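Local coordinates for cytoplasmic protein (Cryptococcus neoformans var. grubii serotype A, PDB 7LPO), which probably hydrolyses the beta-glucosidic bond of steryl glucosides, as a sterylglucosidase of glycoside hydrolase family 5, at residues H143-W147 against W199-Y203; T673-R679 against Y691-R696. All blocks are in the same frame, centred on the assembly; numbering follows the deposited sequence.

Overall arrangement
Interaction 1 belongs to the TIM-barrel part of the enzyme, where the turn after strand 137-143 meets a 3-10 segment ahead of helix 206-221; interaction 2 belongs to the C-terminal beta domain and pairs the two strands of a hairpin. Their centres lie 40 Å apart, with nearest atoms about 27 Å from each other, and they hold different elements. The first is buried and small, 275 Å², and rests on one valine methyl set against aromatic rings, a tyrosine hydroxyl and a bridging water. The second, only partly buried and covering 621 Å², is built mainly of backbone hydrogen bonds, with a salt bridge on one face and a Tyr-Thr hydrogen bond on the other.

Interaction 1: H143-W147 against W199-Y203; sequences HQDVW and WGTNY
Val-146 and Tyr-203 carry this contact, with Trp-199 as third partner. Residues 144-145 are extended, then Val-146 (phi/psi 42/49) and Trp-147 (77/-51) turn the chain; across from it, 199-203 is part of a longer 3-10 segment, and the closest CA pair is Val-146 to Tyr-203, 5.6 Å. Val-146 (chi1 m) sets CG1 over the Tyr-203 ring, 3.5 Å from its centroid and 11° off the normal, a CH-pi contact. The same methyl lies, at the indole edge, 4.0 Å from Trp-199 CE3. Tyr-203 (chi1 m) brings OH to Val-146 N at 3.1 Å as acceptor; Gln-144 NE2 adds a weak bond to this OH at 3.3 Å. Water 1 accepts from Tyr-203 OH (2.6 Å) and donates to Asp-145 OD1 (2.7 Å). Asp-145 OD2 takes His-143 NE2 at 2.8 Å and pairs with Lys-48. Trp-199 (chi1 p) also approaches a bound Tris molecule, which may mark a pocket. This is a beta-to-alpha loop at the C-terminal end of a TIM-barrel strand, where family 5 enzymes carry their active site.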
ATOM      1  N   HIS A 143      -2.576   6.545  -4.938  1.00 14.14           N
ATOM      2  CA  HIS A 143      -3.210   5.541  -4.105  1.00 14.17           C
ATOM      3  C   HIS A 143      -4.679   5.377  -4.457  1.00 14.21           C
ATOM      4  O   HIS A 143      -5.379   6.353  -4.747  1.00 14.22           O
ATOM      5  CB  HIS A 143      -3.075   5.900  -2.624  1.00 17.06           C
ATOM      6  CG  HIS A 143      -3.425   4.770  -1.708  1.00 18.17           C
ATOM      7  ND1 HIS A 143      -2.472   3.947  -1.145  1.00 17.62           N
ATOM      8  CD2 HIS A 143      -4.625   4.305  -1.285  1.00 17.62           C
ATOM      9  CE1 HIS A 143      -3.069   3.033  -0.403  1.00 18.46           C
ATOM     10  NE2 HIS A 143      -4.376   3.222  -0.477  1.00 18.32           N
ATOM     11  N   GLN A 144      -5.134   4.129  -4.400  1.00 14.24           N
ATOM     12  CA  GLN A 144      -6.531   3.776  -4.577  1.00 14.29           C
ATOM     13  C   GLN A 144      -6.794   2.469  -3.839  1.00 14.31           C
ATOM     14  O   GLN A 144      -5.886   1.666  -3.596  1.00 14.29           O
ATOM     15  CB  GLN A 144      -6.899   3.655  -6.070  1.00 14.31           C
ATOM     16  CG  GLN A 144      -6.338   2.424  -6.769  1.00 14.31           C
ATOM     17  CD  GLN A 144      -7.150   1.163  -6.513  1.00 14.35           C
ATOM     18  OE1 GLN A 144      -8.364   1.210  -6.377  1.00 14.39           O
ATOM     19  NE2 GLN A 144      -6.475   0.030  -6.460  1.00 14.35           N
ATOM     20  N   ASP A 145      -8.058   2.271  -3.485  1.00 15.33           N
ATOM     21  CA  ASP A 145      -8.552   1.014  -2.949  1.00 14.65           C
ATOM     22  C   ASP A 145      -9.917   0.788  -3.573  1.00 14.70           C
ATOM     23  O   ASP A 145     -10.773   1.672  -3.513  1.00 14.72           O
ATOM     24  CB  ASP A 145      -8.659   1.042  -1.420  1.00 15.15           C
ATOM     25  CG  ASP A 145      -7.333   1.269  -0.750  1.00 16.03           C
ATOM     26  OD1 ASP A 145      -6.532   0.305  -0.683  1.00 16.80           O
ATOM     27  OD2 ASP A 145      -7.090   2.408  -0.286  1.00 16.95           O
ATOM     28  N   VAL A 146     -10.102  -0.379  -4.187  1.00 14.47           N
ATOM     29  CA  VAL A 146     -11.334  -0.760  -4.875  1.00 14.53           C
ATOM     30  C   VAL A 146     -11.886   0.405  -5.686  1.00 14.54           C
ATOM     31  O   VAL A 146     -13.082   0.723  -5.624  1.00 14.58           O
ATOM     32  CB  VAL A 146     -12.374  -1.324  -3.886  1.00 14.58           C
ATOM     33  CG1 VAL A 146     -11.866  -2.649  -3.321  1.00 14.58           C
ATOM     34  CG2 VAL A 146     -12.659  -0.377  -2.754  1.00 14.57           C
ATOM     35  N   TRP A 147     -10.989   1.012  -6.466  1.00 14.49           N
ATOM     36  CA  TRP A 147     -11.221   2.058  -7.460  1.00 14.49           C
ATOM     37  C   TRP A 147     -11.431   3.447  -6.872  1.00 14.48           C
ATOM     38  O   TRP A 147     -10.775   4.396  -7.319  1.00 14.44           O
ATOM     39  CB  TRP A 147     -12.411   1.734  -8.371  1.00 14.55           C
ATOM     40  CG  TRP A 147     -12.588   2.789  -9.448  1.00 14.55           C
ATOM     41  CD1 TRP A 147     -13.569   3.726  -9.518  1.00 14.58           C
ATOM     42  CD2 TRP A 147     -11.727   3.032 -10.571  1.00 14.52           C
ATOM     43  NE1 TRP A 147     -13.382   4.534 -10.611  1.00 14.57           N
ATOM     44  CE2 TRP A 147     -12.257   4.130 -11.275  1.00 14.54           C
ATOM     45  CE3 TRP A 147     -10.553   2.434 -11.040  1.00 14.49           C
ATOM     46  CZ2 TRP A 147     -11.664   4.635 -12.430  1.00 14.52           C
ATOM     47  CZ3 TRP A 147      -9.972   2.925 -12.190  1.00 14.48           C
ATOM     48  CH2 TRP A 147     -10.526   4.018 -12.874  1.00 14.49           C
ATOM     49  N   TRP A 199     -14.395  -4.615   2.962  1.00 14.72           N
ATOM     50  CA  TRP A 199     -14.214  -3.629   1.902  1.00 14.69           C
ATOM     51  C   TRP A 199     -13.449  -4.225   0.732  1.00 14.66           C
ATOM     52  O   TRP A 199     -13.654  -3.818  -0.424  1.00 14.67           O
ATOM     53  CB  TRP A 199     -13.493  -2.389   2.448  1.00 14.64           C
ATOM     54  CG  TRP A 199     -12.060  -2.634   2.817  1.00 14.58           C
ATOM     55  CD1 TRP A 199     -11.564  -2.896   4.064  1.00 14.57           C
ATOM     56  CD2 TRP A 199     -10.938  -2.634   1.933  1.00 14.53           C
ATOM     57  NE1 TRP A 199     -10.197  -3.070   4.005  1.00 16.44           N
ATOM     58  CE2 TRP A 199      -9.792  -2.914   2.706  1.00 14.50           C
ATOM     59  CE3 TRP A 199     -10.788  -2.424   0.556  1.00 16.38           C
ATOM     60  CZ2 TRP A 199      -8.528  -3.005   2.153  1.00 14.45           C
ATOM     61  CZ3 TRP A 199      -9.522  -2.508   0.010  1.00 15.48           C
ATOM     62  CH2 TRP A 199      -8.411  -2.793   0.809  1.00 14.44           C
ATOM     63  N   GLY A 200     -12.576  -5.198   1.008  1.00 14.65           N
ATOM     64  CA  GLY A 200     -11.726  -5.759  -0.025  1.00 14.62           C
ATOM     65  C   GLY A 200     -12.475  -6.610  -1.034  1.00 14.67           C
ATOM     66  O   GLY A 200     -12.018  -6.758  -2.175  1.00 14.66           O
ATOM     67  N   THR A 201     -13.618  -7.173  -0.642  1.00 14.73           N
ATOM     68  CA  THR A 201     -14.435  -7.954  -1.571  1.00 14.78           C
ATOM     69  C   THR A 201     -15.049  -7.103  -2.679  1.00 14.80           C
ATOM     70  O   THR A 201     -15.577  -7.656  -3.656  1.00 14.84           O
ATOM     71  CB  THR A 201     -15.563  -8.694  -0.824  1.00 14.85           C
ATOM     72  OG1 THR A 201     -16.540  -7.765  -0.325  1.00 14.87           O
ATOM     73  CG2 THR A 201     -14.998  -9.510   0.331  1.00 14.84           C
ATOM     74  N   ASN A 202     -15.007  -5.775  -2.552  1.00 14.77           N
ATOM     75  CA  ASN A 202     -15.506  -4.932  -3.630  1.00 14.78           C
ATOM     76  C   ASN A 202     -14.772  -5.210  -4.933  1.00 14.75           C
ATOM     77  O   ASN A 202     -15.356  -5.067  -6.007  1.00 14.78           O
ATOM     78  CB  ASN A 202     -15.408  -3.462  -3.226  1.00 14.74           C
ATOM     79  CG  ASN A 202     -16.568  -3.037  -2.317  1.00 14.79           C
ATOM     80  OD1 ASN A 202     -17.729  -3.264  -2.632  1.00 14.85           O
ATOM     81  ND2 ASN A 202     -16.252  -2.450  -1.188  1.00 14.76           N
ATOM     82  N   TYR A 203     -13.520  -5.672  -4.866  1.00 14.71           N
ATOM     83  CA  TYR A 203     -12.798  -6.011  -6.094  1.00 14.69           C
ATOM     84  C   TYR A 203     -13.507  -7.095  -6.900  1.00 14.75           C
ATOM     85  O   TYR A 203     -13.308  -7.183  -8.117  1.00 14.75           O
ATOM     86  CB  TYR A 203     -11.370  -6.485  -5.795  1.00 14.64           C
ATOM     87  CG  TYR A 203     -10.393  -5.384  -5.454  1.00 14.58           C
ATOM     88  CD1 TYR A 203     -10.065  -4.389  -6.382  1.00 14.55           C
ATOM     89  CD2 TYR A 203      -9.784  -5.345  -4.212  1.00 14.55           C
ATOM     90  CE1 TYR A 203      -9.168  -3.378  -6.070  1.00 14.50           C
ATOM     91  CE2 TYR A 203      -8.883  -4.348  -3.889  1.00 14.49           C
ATOM     92  CZ  TYR A 203      -8.584  -3.357  -4.811  1.00 14.47           C
ATOM     93  OH  TYR A 203      -7.691  -2.360  -4.461  1.00 14.42           O
TER
HETATM   94  O   HOH W   1      -6.561  -1.967  -2.163  1.00 14.36           O

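Interaction 2: T673-R679 against Y691-R696; sequences TVGIPER and YAVRVR
Run strands 676-679 and 691-696 antiparallel, with 138° between their directions and axes 4.4 Å apart at the closest. Ile-676 and Arg-694 form a hydrogen-bonded pair: Ile-676 N to Arg-694 O 2.8 Å, Arg-694 N to Ile-676 O 2.9 Å. Pro-677, which has no NH to give, sits in the non-hydrogen-bonded pair with Val-693. The register then slips by one residue. Glu-678, with phi/psi -106/-46, and Arg-679 both face Ala-692, whose O accepts from Glu-678 N (2.9 Å) and Arg-679 N (3.1 Å), while Ala-692 N donates to Arg-679 O at 2.9 Å.

Glu-678 and Arg-694, both chi1 t, join in a salt bridge, Arg-694 NE to Glu-678 OE2 2.8 Å, with a weak bond from Arg-694 NH2 to Glu-678 OE1 at 2.9 Å. Tyr-691 (chi1 t) reaches back along Pro-677, its OH donating to Thr-673 OG1 at 2.7 Å. Arg-696 lays a guanidinium face on Ile-676, NH2 to CG1 3.7 Å, but its charge pairs with Asp-699; that of Arg-679 goes to Asp-681. Gly-675, at 113/-163, passes so close that its CA is 3.4 Å from Arg-694 O, leaving no room for a CB. On its other side, 691-696 bonds to strand 761-770. The result is a classic beta bulge in a hairpin at the margin of the four-stranded antiparallel sheet of the family 5 C-terminal domain.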
ATOM      1  N   THR A 673      25.862   1.166   5.184  1.00 16.78           N
ATOM      2  CA  THR A 673      26.812   0.104   5.456  1.00 18.86           C
ATOM      3  C   THR A 673      27.923   0.086   4.423  1.00 18.42           C
ATOM      4  O   THR A 673      27.662   0.116   3.216  1.00 19.23           O
ATOM      5  CB  THR A 673      26.124  -1.263   5.469  1.00 20.46           C
ATOM      6  OG1 THR A 673      25.237  -1.343   6.585  1.00 21.01           O
ATOM      7  CG2 THR A 673      27.157  -2.360   5.560  1.00 22.62           C
ATOM      8  N   VAL A 674      29.161   0.018   4.909  1.00 18.61           N
ATOM      9  CA  VAL A 674      30.313  -0.272   4.065  1.00 20.95           C
ATOM     10  C   VAL A 674      30.316  -1.783   3.861  1.00 21.54           C
ATOM     11  O   VAL A 674      30.668  -2.543   4.766  1.00 20.61           O
ATOM     12  CB  VAL A 674      31.619   0.224   4.686  1.00 23.07           C
ATOM     13  CG1 VAL A 674      32.798  -0.277   3.876  1.00 23.46           C
ATOM     14  CG2 VAL A 674      31.608   1.750   4.782  1.00 25.39           C
ATOM     15  N   GLY A 675      29.918  -2.223   2.679  1.00 21.90           N
ATOM     16  CA  GLY A 675      29.689  -3.626   2.419  1.00 23.22           C
ATOM     17  C   GLY A 675      28.223  -3.919   2.172  1.00 23.21           C
ATOM     18  O   GLY A 675      27.414  -3.029   1.904  1.00 24.93           O
ATOM     19  N   ILE A 676      27.882  -5.197   2.276  1.00 25.38           N
ATOM     20  CA  ILE A 676      26.555  -5.709   1.945  1.00 25.02           C
ATOM     21  C   ILE A 676      25.908  -6.230   3.225  1.00 24.94           C
ATOM     22  O   ILE A 676      26.498  -7.083   3.907  1.00 23.96           O
ATOM     23  CB  ILE A 676      26.630  -6.818   0.885  1.00 25.56           C
ATOM     24  CG1 ILE A 676      27.221  -6.285  -0.417  1.00 28.02           C
ATOM     25  CG2 ILE A 676      25.244  -7.413   0.635  1.00 25.27           C
ATOM     26  CD1 ILE A 676      26.429  -5.149  -1.038  1.00 29.76           C
ATOM     27  N   PRO A 677      24.711  -5.766   3.588  1.00 24.67           N
ATOM     28  CA  PRO A 677      24.031  -6.350   4.752  1.00 23.30           C
ATOM     29  C   PRO A 677      23.817  -7.838   4.534  1.00 21.75           C
ATOM     30  O   PRO A 677      23.283  -8.260   3.508  1.00 22.98           O
ATOM     31  CB  PRO A 677      22.698  -5.588   4.821  1.00 24.77           C
ATOM     32  CG  PRO A 677      22.891  -4.351   3.993  1.00 26.88           C
ATOM     33  CD  PRO A 677      23.901  -4.720   2.933  1.00 26.73           C
ATOM     34  N   GLU A 678      24.239  -8.640   5.506  1.00 22.36           N
ATOM     35  CA  GLU A 678      24.079 -10.087   5.422  1.00 23.94           C
ATOM     36  C   GLU A 678      22.984 -10.617   6.334  1.00 23.52           C
ATOM     37  O   GLU A 678      22.171 -11.441   5.901  1.00 24.56           O
ATOM     38  CB  GLU A 678      25.405 -10.792   5.745  1.00 26.04           C
ATOM     39  CG  GLU A 678      25.330 -12.303   5.599  1.00 33.24           C
ATOM     40  CD  GLU A 678      26.455 -12.873   4.761  1.00 40.33           C
ATOM     41  OE1 GLU A 678      27.263 -13.643   5.312  1.00 43.17           O
ATOM     42  OE2 GLU A 678      26.531 -12.555   3.555  1.00 43.57           O
ATOM     43  N   ARG A 679      22.935 -10.175   7.592  1.00 21.83           N
ATOM     44  CA  ARG A 679      21.950 -10.707   8.526  1.00 19.66           C
ATOM     45  C   ARG A 679      21.676  -9.709   9.644  1.00 19.66           C
ATOM     46  O   ARG A 679      22.603  -9.097  10.183  1.00 19.44           O
ATOM     47  CB  ARG A 679      22.414 -12.042   9.138  1.00 16.67           C
ATOM     48  CG  ARG A 679      21.242 -12.866   9.612  1.00 17.35           C
ATOM     49  CD  ARG A 679      21.544 -14.081  10.464  1.00 20.41           C
ATOM     50  NE  ARG A 679      20.312 -14.384  11.199  1.00 24.24           N
ATOM     51  CZ  ARG A 679      19.294 -15.103  10.723  1.00 27.35           C
ATOM     52  NH1 ARG A 679      19.360 -15.650   9.516  1.00 27.54           N
ATOM     53  NH2 ARG A 679      18.201 -15.279  11.463  1.00 28.83           N
ATOM     54  N   TYR A 691      24.286  -7.705  13.979  1.00 19.85           N
ATOM     55  CA  TYR A 691      24.338  -7.323  12.575  1.00 17.80           C
ATOM     56  C   TYR A 691      25.596  -7.914  11.957  1.00 18.74           C
ATOM     57  O   TYR A 691      26.704  -7.678  12.455  1.00 18.35           O
ATOM     58  CB  TYR A 691      24.329  -5.804  12.439  1.00 15.67           C
ATOM     59  CG  TYR A 691      24.407  -5.311  11.021  1.00 15.73           C
ATOM     60  CD1 TYR A 691      23.721  -5.958   9.996  1.00 16.74           C
ATOM     61  CD2 TYR A 691      25.160  -4.199  10.698  1.00 17.04           C
ATOM     62  CE1 TYR A 691      23.791  -5.511   8.704  1.00 16.18           C
ATOM     63  CE2 TYR A 691      25.221  -3.734   9.400  1.00 17.63           C
ATOM     64  CZ  TYR A 691      24.536  -4.390   8.413  1.00 19.41           C
ATOM     65  OH  TYR A 691      24.596  -3.918   7.125  1.00 23.74           O
ATOM     66  N   ALA A 692      25.424  -8.669  10.870  1.00 19.66           N
ATOM     67  CA  ALA A 692      26.523  -9.243  10.103  1.00 17.58           C
ATOM     68  C   ALA A 692      26.560  -8.615   8.717  1.00 20.27           C
ATOM     69  O   ALA A 692      25.523  -8.508   8.051  1.00 22.05           O
ATOM     70  CB  ALA A 692      26.370 -10.759   9.978  1.00 17.92           C
ATOM     71  N   VAL A 693      27.752  -8.226   8.273  1.00 18.69           N
ATOM     72  CA  VAL A 693      27.934  -7.548   6.995  1.00 21.75           C
ATOM     73  C   VAL A 693      29.041  -8.240   6.207  1.00 22.97           C
ATOM     74  O   VAL A 693      30.086  -8.600   6.757  1.00 23.20           O
ATOM     75  CB  VAL A 693      28.250  -6.051   7.201  1.00 25.31           C
ATOM     76  CG1 VAL A 693      29.325  -5.884   8.250  1.00 27.49           C
ATOM     77  CG2 VAL A 693      28.660  -5.394   5.890  1.00 27.92           C
ATOM     78  N   ARG A 694      28.802  -8.436   4.915  1.00 30.10           N
ATOM     79  CA  ARG A 694      29.797  -8.991   4.007  1.00 29.71           C
ATOM     80  C   ARG A 694      30.606  -7.839   3.428  1.00 27.87           C
ATOM     81  O   ARG A 694      30.047  -6.962   2.756  1.00 27.34           O
ATOM     82  CB  ARG A 694      29.120  -9.795   2.899  1.00 32.21           C
ATOM     83  CG  ARG A 694      30.072 -10.505   1.946  1.00 33.47           C
ATOM     84  CD  ARG A 694      29.351 -11.571   1.123  1.00 34.80           C
ATOM     85  NE  ARG A 694      28.808 -12.634   1.968  1.00 38.24           N
ATOM     86  CZ  ARG A 694      29.502 -13.685   2.400  1.00 42.18           C
ATOM     87  NH1 ARG A 694      30.772 -13.839   2.065  1.00 43.74           N
ATOM     88  NH2 ARG A 694      28.920 -14.592   3.169  1.00 44.70           N
ATOM     89  N   VAL A 695      31.910  -7.835   3.699  1.00 26.91           N
ATOM     90  CA  VAL A 695      32.809  -6.751   3.314  1.00 27.86           C
ATOM     91  C   VAL A 695      33.835  -7.312   2.337  1.00 29.52           C
ATOM     92  O   VAL A 695      34.516  -8.296   2.642  1.00 27.89           O
ATOM     93  CB  VAL A 695      33.510  -6.128   4.539  1.00 26.76           C
ATOM     94  CG1 VAL A 695      34.291  -4.868   4.143  1.00 25.82           C
ATOM     95  CG2 VAL A 695      32.505  -5.790   5.639  1.00 26.80           C
ATOM     96  N   ARG A 696      33.943  -6.691   1.169  1.00 37.36           N
ATOM     97  CA  ARG A 696      34.858  -7.128   0.126  1.00 41.54           C
ATOM     98  C   ARG A 696      36.130  -6.285   0.137  1.00 40.22           C
ATOM     99  O   ARG A 696      36.186  -5.200   0.722  1.00 38.74           O
ATOM    100  CB  ARG A 696      34.191  -7.040  -1.252  1.00 45.93           C
ATOM    101  CG  ARG A 696      32.961  -7.928  -1.415  1.00 49.39           C
ATOM    102  CD  ARG A 696      31.902  -7.268  -2.305  1.00 52.96           C
ATOM    103  NE  ARG A 696      31.397  -6.003  -1.762  1.00 54.34           N
ATOM    104  CZ  ARG A 696      30.348  -5.342  -2.252  1.00 52.93           C
ATOM    105  NH1 ARG A 696      29.681  -5.827  -3.292  1.00 52.92           N
ATOM    106  NH2 ARG A 696      29.963  -4.197  -1.703  1.00 51.27           N
TER